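Enoyl-CoA hydratase (Mycobacterium avium subsp. paratuberculosis, PDB 4LK5) probably adds water to the double bond of enoyl-CoA thioesters, a reaction of the crotonase superfamily. Local coordinates at residues D112-A124 with L258-K270. Residues are numbered along the deposited sequence; the frame is centred on the assembly and turned at random.
Sequences DEIILEINRLVRA and LQREFDGQSVLLK
Ile115 meets Phe262 and Leu269 with different branches because of its first torsion: with chi1 at -56°, CG2 lies anti to the backbone N and faces Phe262, while CG1 carries CD1 on toward Gln265 and Leu269. Phe262 has its own CG anti to the backbone N (chi1 180°), which turns the ring toward helix 113-124. Ile115 CG2 comes in at the edge of that ring, 3.9 Å from Phe262 CD1, and the two side chains stand roughly perpendicular. Further along, Ile115 CD1 packs 3.4 Å from Gln265 CB and meets Leu269 CD1 tip to tip, so the isoleucine is a knob in the hole formed by Phe262, Gln265, Ser266 and Leu269. Leu116 adds its CD1 methyl obliquely to the ring, near Phe262 CE1, and Ser266 OG lies over one ring face while bonding back to Phe262 O at 2.6 Å. The amide end of Gln265 turns away to Asp174 and Met172.

At the other end, Asn119 and Leu258 lie alongside one another, pointing opposite ways, with Asn119 OD1 3.2 Å from Leu258 CD2. Asn119 ND2 gives a weak, bent bond to Leu258 O (3.2 Å), a carbonyl that also receives the helical bond from Phe262 N. Leu258 CD1 lies 3.8 Å from Arg123 NE, whose salt bridge to Asp255 ties the same two helices together.

The axes of these short segments run 9.9 Å apart at 159°: a near-antiparallel helix pair with a single knob-into-hole at Ile115, joining helix 113-127 of the crotonase-fold core to helix 254-269, the last but one of the chain.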
ATOM      1  N   ASP C 112       0.888  28.556 -12.066  1.00 56.75           N
ATOM      2  CA  ASP C 112       1.550  28.611 -13.346  1.00 65.89           C
ATOM      3  C   ASP C 112       1.109  27.419 -14.243  1.00 67.00           C
ATOM      4  O   ASP C 112       0.639  26.377 -13.766  1.00 69.27           O
ATOM      5  CB  ASP C 112       3.087  28.670 -13.135  1.00 71.79           C
ATOM      6  CG  ASP C 112       3.790  29.784 -13.976  1.00 79.70           C
ATOM      7  OD1 ASP C 112       3.180  30.847 -14.253  1.00 77.84           O
ATOM      8  OD2 ASP C 112       4.977  29.602 -14.349  1.00 80.35           O
ATOM      9  N   GLU C 113       1.261  27.608 -15.549  1.00 62.45           N
ATOM     10  CA  GLU C 113       0.827  26.658 -16.565  1.00 57.77           C
ATOM     11  C   GLU C 113       1.610  25.316 -16.501  1.00 51.64           C
ATOM     12  O   GLU C 113       1.077  24.276 -16.871  1.00 47.03           O
ATOM     13  CB  GLU C 113       0.958  27.310 -17.979  1.00 64.37           C
ATOM     14  CG  GLU C 113      -0.055  26.834 -19.033  1.00 70.25           C
ATOM     15  CD  GLU C 113       0.312  27.145 -20.506  1.00 81.29           C
ATOM     16  OE1 GLU C 113       1.408  27.694 -20.821  1.00 77.97           O
ATOM     17  OE2 GLU C 113      -0.526  26.821 -21.383  1.00 84.65           O
ATOM     18  N   ILE C 114       2.868  25.342 -16.065  1.00 49.72           N
ATOM     19  CA  ILE C 114       3.680  24.114 -15.966  1.00 51.48           C
ATOM     20  C   ILE C 114       2.857  23.054 -15.221  1.00 47.72           C
ATOM     21  O   ILE C 114       2.692  21.924 -15.671  1.00 38.68           O
ATOM     22  CB  ILE C 114       5.004  24.256 -15.150  1.00 56.14           C
ATOM     23  CG1 ILE C 114       5.419  25.715 -14.943  1.00 71.68           C
ATOM     24  CG2 ILE C 114       6.130  23.449 -15.786  1.00 53.78           C
ATOM     25  CD1 ILE C 114       6.762  25.900 -14.243  1.00 78.11           C
ATOM     26  N   ILE C 115       2.314  23.452 -14.086  1.00 43.65           N
ATOM     27  CA  ILE C 115       1.625  22.503 -13.238  1.00 44.78           C
ATOM     28  C   ILE C 115       0.328  21.991 -13.855  1.00 44.58           C
ATOM     29  O   ILE C 115       0.039  20.786 -13.798  1.00 48.66           O
ATOM     30  CB  ILE C 115       1.322  23.102 -11.870  1.00 40.05           C
ATOM     31  CG1 ILE C 115       2.626  23.598 -11.246  1.00 41.56           C
ATOM     32  CG2 ILE C 115       0.695  22.034 -10.981  1.00 40.24           C
ATOM     33  CD1 ILE C 115       2.437  24.676 -10.210  1.00 40.90           C
ATOM     34  N   LEU C 116      -0.447  22.909 -14.424  1.00 41.90           N
ATOM     35  CA  LEU C 116      -1.697  22.551 -15.104  1.00 41.39           C
ATOM     36  C   LEU C 116      -1.448  21.525 -16.189  1.00 38.62           C
ATOM     37  O   LEU C 116      -2.295  20.708 -16.468  1.00 43.01           O
ATOM     38  CB  LEU C 116      -2.344  23.783 -15.746  1.00 43.77           C
ATOM     39  CG  LEU C 116      -3.567  24.519 -15.184  1.00 45.54           C
ATOM     40  CD1 LEU C 116      -3.680  24.418 -13.673  1.00 47.58           C
ATOM     41  CD2 LEU C 116      -3.532  25.990 -15.640  1.00 49.66           C
ATOM     42  N   GLU C 117      -0.292  21.590 -16.817  1.00 37.37           N
ATOM     43  CA  GLU C 117      -0.016  20.735 -17.933  1.00 41.11           C
ATOM     44  C   GLU C 117       0.581  19.422 -17.458  1.00 41.20           C
ATOM     45  O   GLU C 117       0.331  18.367 -18.084  1.00 34.53           O
ATOM     46  CB  GLU C 117       0.924  21.425 -18.925  1.00 43.88           C
ATOM     47  CG  GLU C 117       0.309  22.628 -19.611  1.00 48.85           C
ATOM     48  CD  GLU C 117      -0.722  22.237 -20.638  1.00 55.98           C
ATOM     49  OE1 GLU C 117      -0.312  21.906 -21.775  1.00 67.19           O
ATOM     50  OE2 GLU C 117      -1.937  22.266 -20.320  1.00 54.99           O
ATOM     51  N   ILE C 118       1.384  19.490 -16.383  1.00 40.86           N
ATOM     52  CA  ILE C 118       1.827  18.286 -15.690  1.00 39.82           C
ATOM     53  C   ILE C 118       0.569  17.488 -15.387  1.00 40.50           C
ATOM     54  O   ILE C 118       0.496  16.276 -15.652  1.00 37.53           O
ATOM     55  CB  ILE C 118       2.450  18.554 -14.321  1.00 45.01           C
ATOM     56  CG1 ILE C 118       3.706  19.411 -14.387  1.00 47.91           C
ATOM     57  CG2 ILE C 118       2.771  17.238 -13.623  1.00 46.88           C
ATOM     58  CD1 ILE C 118       4.765  18.894 -15.298  1.00 50.97           C
ATOM     59  N   ASN C 119      -0.419  18.183 -14.816  1.00 39.36           N
ATOM     60  CA  ASN C 119      -1.649  17.531 -14.391  1.00 39.75           C
ATOM     61  C   ASN C 119      -2.351  16.923 -15.596  1.00 40.09           C
ATOM     62  O   ASN C 119      -2.746  15.768 -15.555  1.00 42.56           O
ATOM     63  CB  ASN C 119      -2.543  18.494 -13.583  1.00 35.94           C
ATOM     64  CG  ASN C 119      -1.946  18.835 -12.207  1.00 36.91           C
ATOM     65  OD1 ASN C 119      -0.891  18.320 -11.819  1.00 37.47           O
ATOM     66  ND2 ASN C 119      -2.617  19.698 -11.465  1.00 33.99           N
ATOM     67  N   ARG C 120      -2.459  17.679 -16.681  1.00 40.88           N
ATOM     68  CA  ARG C 120      -3.037  17.160 -17.915  1.00 42.46           C
ATOM     69  C   ARG C 120      -2.330  15.895 -18.329  1.00 35.56           C
ATOM     70  O   ARG C 120      -2.958  14.914 -18.655  1.00 37.61           O
ATOM     71  CB  ARG C 120      -2.899  18.159 -19.075  1.00 46.30           C
ATOM     72  CG  ARG C 120      -4.163  18.856 -19.531  1.00 47.40           C
ATOM     73  CD  ARG C 120      -3.865  19.855 -20.666  1.00 47.18           C
ATOM     74  NE  ARG C 120      -3.971  19.141 -21.919  1.00 48.63           N
ATOM     75  CZ  ARG C 120      -3.082  19.110 -22.908  1.00 45.60           C
ATOM     76  NH1 ARG C 120      -1.941  19.836 -22.912  1.00 39.85           N
ATOM     77  NH2 ARG C 120      -3.398  18.336 -23.941  1.00 47.06           N
ATOM     78  N   LEU C 121      -1.012  15.940 -18.356  1.00 34.69           N
ATOM     79  CA  LEU C 121      -0.228  14.784 -18.778  1.00 37.68           C
ATOM     80  C   LEU C 121      -0.593  13.561 -17.923  1.00 37.83           C
ATOM     81  O   LEU C 121      -1.043  12.529 -18.449  1.00 37.66           O
ATOM     82  CB  LEU C 121       1.262  15.095 -18.689  1.00 41.69           C
ATOM     83  CG  LEU C 121       2.288  13.956 -18.676  1.00 43.19           C
ATOM     84  CD1 LEU C 121       1.917  12.819 -19.586  1.00 44.73           C
ATOM     85  CD2 LEU C 121       3.635  14.535 -19.071  1.00 46.89           C
ATOM     86  N   VAL C 122      -0.456  13.724 -16.611  1.00 33.83           N
ATOM     87  CA  VAL C 122      -0.717  12.655 -15.668  1.00 34.79           C
ATOM     88  C   VAL C 122      -2.118  12.066 -15.821  1.00 33.01           C
ATOM     89  O   VAL C 122      -2.275  10.830 -15.902  1.00 31.17           O
ATOM     90  CB  VAL C 122      -0.404  13.125 -14.225  1.00 33.80           C
ATOM     91  CG1 VAL C 122      -1.056  12.243 -13.231  1.00 32.71           C
ATOM     92  CG2 VAL C 122       1.094  13.105 -14.004  1.00 34.61           C
ATOM     93  N   ARG C 123      -3.126  12.919 -15.923  1.00 32.08           N
ATOM     94  CA  ARG C 123      -4.491  12.417 -16.182  1.00 33.87           C
ATOM     95  C   ARG C 123      -4.586  11.689 -17.483  1.00 33.08           C
ATOM     96  O   ARG C 123      -5.397  10.787 -17.604  1.00 37.11           O
ATOM     97  CB  ARG C 123      -5.532  13.529 -16.277  1.00 33.64           C
ATOM     98  CG  ARG C 123      -5.761  14.243 -14.972  1.00 33.56           C
ATOM     99  CD  ARG C 123      -7.035  15.041 -14.955  1.00 33.51           C
ATOM    100  NE  ARG C 123      -6.944  15.967 -13.834  1.00 35.21           N
ATOM    101  CZ  ARG C 123      -6.528  17.236 -13.902  1.00 36.67           C
ATOM    102  NH1 ARG C 123      -6.183  17.801 -15.044  1.00 34.19           N
ATOM    103  NH2 ARG C 123      -6.483  17.965 -12.788  1.00 41.12           N
ATOM    104  N   ALA C 124      -3.809  12.104 -18.479  1.00 35.90           N
ATOM    105  CA  ALA C 124      -3.940  11.497 -19.812  1.00 37.99           C
ATOM    106  C   ALA C 124      -3.416  10.086 -19.733  1.00 37.38           C
ATOM    107  O   ALA C 124      -4.014   9.181 -20.286  1.00 34.72           O
ATOM    108  CB  ALA C 124      -3.196  12.288 -20.870  1.00 37.46           C
ATOM    109  N   LEU C 258      -3.938  16.174  -7.348  1.00 31.64           N
ATOM    110  CA  LEU C 258      -3.493  17.090  -8.388  1.00 33.53           C
ATOM    111  C   LEU C 258      -3.932  18.499  -8.102  1.00 36.69           C
ATOM    112  O   LEU C 258      -3.203  19.439  -8.369  1.00 39.95           O
ATOM    113  CB  LEU C 258      -4.005  16.690  -9.753  1.00 32.73           C
ATOM    114  CG  LEU C 258      -3.372  15.400 -10.231  1.00 32.78           C
ATOM    115  CD1 LEU C 258      -4.166  14.872 -11.424  1.00 33.12           C
ATOM    116  CD2 LEU C 258      -1.896  15.538 -10.534  1.00 30.85           C
ATOM    117  N   GLN C 259      -5.108  18.636  -7.527  1.00 37.98           N
ATOM    118  CA  GLN C 259      -5.615  19.935  -7.152  1.00 39.20           C
ATOM    119  C   GLN C 259      -4.761  20.521  -6.047  1.00 39.57           C
ATOM    120  O   GLN C 259      -4.346  21.679  -6.135  1.00 41.49           O
ATOM    121  CB  GLN C 259      -7.070  19.792  -6.684  1.00 41.07           C
ATOM    122  CG  GLN C 259      -7.755  21.107  -6.368  1.00 45.00           C
ATOM    123  CD  GLN C 259      -7.683  22.119  -7.530  1.00 47.79           C
ATOM    124  OE1 GLN C 259      -8.270  21.890  -8.594  1.00 43.37           O
ATOM    125  NE2 GLN C 259      -6.959  23.243  -7.322  1.00 43.08           N
ATOM    126  N   ARG C 260      -4.480  19.725  -5.004  1.00 37.94           N
ATOM    127  CA  ARG C 260      -3.751  20.232  -3.834  1.00 36.08           C
ATOM    128  C   ARG C 260      -2.391  20.665  -4.244  1.00 34.77           C
ATOM    129  O   ARG C 260      -1.879  21.606  -3.710  1.00 33.60           O
ATOM    130  CB  ARG C 260      -3.497  19.185  -2.777  1.00 42.78           C
ATOM    131  CG  ARG C 260      -4.635  18.867  -1.856  1.00 47.28           C
ATOM    132  CD  ARG C 260      -4.341  17.584  -1.104  1.00 46.24           C
ATOM    133  NE  ARG C 260      -5.615  16.936  -0.870  1.00 52.08           N
ATOM    134  CZ  ARG C 260      -5.962  15.699  -1.216  1.00 48.21           C
ATOM    135  NH1 ARG C 260      -5.128  14.814  -1.795  1.00 45.47           N
ATOM    136  NH2 ARG C 260      -7.192  15.342  -0.924  1.00 50.54           N
ATOM    137  N   GLU C 261      -1.792  19.896  -5.146  1.00 37.65           N
ATOM    138  CA  GLU C 261      -0.427  20.103  -5.617  1.00 39.08           C
ATOM    139  C   GLU C 261      -0.336  21.423  -6.386  1.00 37.87           C
ATOM    140  O   GLU C 261       0.583  22.201  -6.138  1.00 36.78           O
ATOM    141  CB  GLU C 261       0.051  18.886  -6.463  1.00 39.97           C
ATOM    142  CG  GLU C 261       0.266  17.623  -5.604  1.00 40.43           C
ATOM    143  CD  GLU C 261       0.507  16.286  -6.352  1.00 41.69           C
ATOM    144  OE1 GLU C 261       0.608  16.246  -7.622  1.00 38.53           O
ATOM    145  OE2 GLU C 261       0.616  15.252  -5.623  1.00 38.27           O
ATOM    146  N   PHE C 262      -1.316  21.675  -7.263  1.00 38.58           N
ATOM    147  CA  PHE C 262      -1.495  22.974  -7.919  1.00 41.60           C
ATOM    148  C   PHE C 262      -1.560  24.178  -6.954  1.00 41.19           C
ATOM    149  O   PHE C 262      -0.746  25.087  -7.065  1.00 40.49           O
ATOM    150  CB  PHE C 262      -2.736  22.981  -8.781  1.00 43.57           C
ATOM    151  CG  PHE C 262      -2.954  24.291  -9.454  1.00 49.59           C
ATOM    152  CD1 PHE C 262      -2.127  24.685 -10.490  1.00 48.64           C
ATOM    153  CD2 PHE C 262      -3.952  25.155  -9.026  1.00 55.59           C
ATOM    154  CE1 PHE C 262      -2.304  25.907 -11.099  1.00 50.62           C
ATOM    155  CE2 PHE C 262      -4.140  26.383  -9.645  1.00 56.68           C
ATOM    156  CZ  PHE C 262      -3.309  26.756 -10.678  1.00 52.19           C
ATOM    157  N   ASP C 263      -2.503  24.169  -6.011  1.00 40.38           N
ATOM    158  CA  ASP C 263      -2.597  25.225  -4.974  1.00 42.04           C
ATOM    159  C   ASP C 263      -1.353  25.363  -4.102  1.00 41.81           C
ATOM    160  O   ASP C 263      -1.059  26.415  -3.590  1.00 46.60           O
ATOM    161  CB  ASP C 263      -3.756  24.957  -4.012  1.00 45.06           C
ATOM    162  CG  ASP C 263      -5.117  24.891  -4.705  1.00 47.64           C
ATOM    163  OD1 ASP C 263      -5.334  25.516  -5.771  1.00 49.84           O
ATOM    164  OD2 ASP C 263      -5.981  24.188  -4.166  1.00 53.59           O
ATOM    165  N   GLY C 264      -0.635  24.282  -3.900  1.00 40.04           N
ATOM    166  CA  GLY C 264       0.536  24.333  -3.066  1.00 40.47           C
ATOM    167  C   GLY C 264       1.781  24.764  -3.810  1.00 43.68           C
ATOM    168  O   GLY C 264       2.521  25.589  -3.283  1.00 43.27           O
ATOM    169  N   GLN C 265       2.017  24.211  -5.014  1.00 43.71           N
ATOM    170  CA  GLN C 265       3.209  24.547  -5.783  1.00 45.12           C
ATOM    171  C   GLN C 265       3.148  25.975  -6.220  1.00 41.49           C
ATOM    172  O   GLN C 265       4.182  26.619  -6.191  1.00 45.42           O
ATOM    173  CB  GLN C 265       3.431  23.718  -7.060  1.00 44.34           C
ATOM    174  CG  GLN C 265       4.091  22.372  -6.911  1.00 44.43           C
ATOM    175  CD  GLN C 265       5.545  22.334  -6.457  1.00 39.19           C
ATOM    176  OE1 GLN C 265       5.896  22.813  -5.395  1.00 37.28           O
ATOM    177  NE2 GLN C 265       6.344  21.591  -7.184  1.00 40.51           N
ATOM    178  N   SER C 266       1.974  26.427  -6.680  1.00 41.84           N
ATOM    179  CA  SER C 266       1.744  27.843  -7.073  1.00 41.49           C
ATOM    180  C   SER C 266       2.377  28.806  -6.067  1.00 42.76           C
ATOM    181  O   SER C 266       3.081  29.719  -6.462  1.00 47.51           O
ATOM    182  CB  SER C 266       0.260  28.146  -7.151  1.00 42.91           C
ATOM    183  OG  SER C 266      -0.314  27.429  -8.207  1.00 49.51           O
ATOM    184  N   VAL C 267       2.142  28.561  -4.774  1.00 40.29           N
ATOM    185  CA  VAL C 267       2.750  29.343  -3.695  1.00 43.48           C
ATOM    186  C   VAL C 267       4.285  29.130  -3.610  1.00 43.58           C
ATOM    187  O   VAL C 267       5.056  30.084  -3.514  1.00 45.96           O
ATOM    188  CB  VAL C 267       2.035  29.036  -2.331  1.00 43.52           C
ATOM    189  CG1 VAL C 267       2.724  29.709  -1.135  1.00 39.62           C
ATOM    190  CG2 VAL C 267       0.583  29.467  -2.414  1.00 43.81           C
ATOM    191  N   LEU C 268       4.715  27.878  -3.678  1.00 42.93           N
ATOM    192  CA  LEU C 268       6.103  27.547  -3.470  1.00 41.16           C
ATOM    193  C   LEU C 268       6.989  28.002  -4.602  1.00 39.71           C
ATOM    194  O   LEU C 268       8.143  28.356  -4.368  1.00 37.33           O
ATOM    195  CB  LEU C 268       6.269  26.041  -3.276  1.00 40.56           C
ATOM    196  CG  LEU C 268       5.659  25.512  -1.984  1.00 40.87           C
ATOM    197  CD1 LEU C 268       5.569  24.006  -2.088  1.00 42.34           C
ATOM    198  CD2 LEU C 268       6.426  25.910  -0.729  1.00 39.54           C
ATOM    199  N   LEU C 269       6.478  27.974  -5.822  1.00 39.20           N
ATOM    200  CA  LEU C 269       7.283  28.393  -6.959  1.00 42.74           C
ATOM    201  C   LEU C 269       7.576  29.915  -6.923  1.00 43.20           C
ATOM    202  O   LEU C 269       8.598  30.345  -7.399  1.00 47.15           O
ATOM    203  CB  LEU C 269       6.612  28.038  -8.283  1.00 43.17           C
ATOM    204  CG  LEU C 269       6.883  26.705  -8.977  1.00 46.31           C
ATOM    205  CD1 LEU C 269       5.850  26.484 -10.109  1.00 45.98           C
ATOM    206  CD2 LEU C 269       8.311  26.600  -9.518  1.00 43.41           C
ATOM    207  N   LYS C 270       6.689  30.710  -6.351  1.00 46.00           N
ATOM    208  CA  LYS C 270       6.858  32.164  -6.311  1.00 50.35           C
ATOM    209  C   LYS C 270       7.379  32.596  -4.940  1.00 48.60           C
ATOM    210  O   LYS C 270       7.124  33.711  -4.497  1.00 43.57           O
ATOM    211  CB  LYS C 270       5.503  32.840  -6.567  1.00 56.93           C
ATOM    212  CG  LYS C 270       4.870  32.594  -7.955  1.00 61.12           C
ATOM    213  CD  LYS C 270       3.467  33.216  -8.100  1.00 65.74           C
ATOM    214  CE  LYS C 270       2.636  33.023  -6.827  1.00 76.36           C
ATOM    215  NZ  LYS C 270       1.214  33.454  -6.882  1.00 78.69           N
TER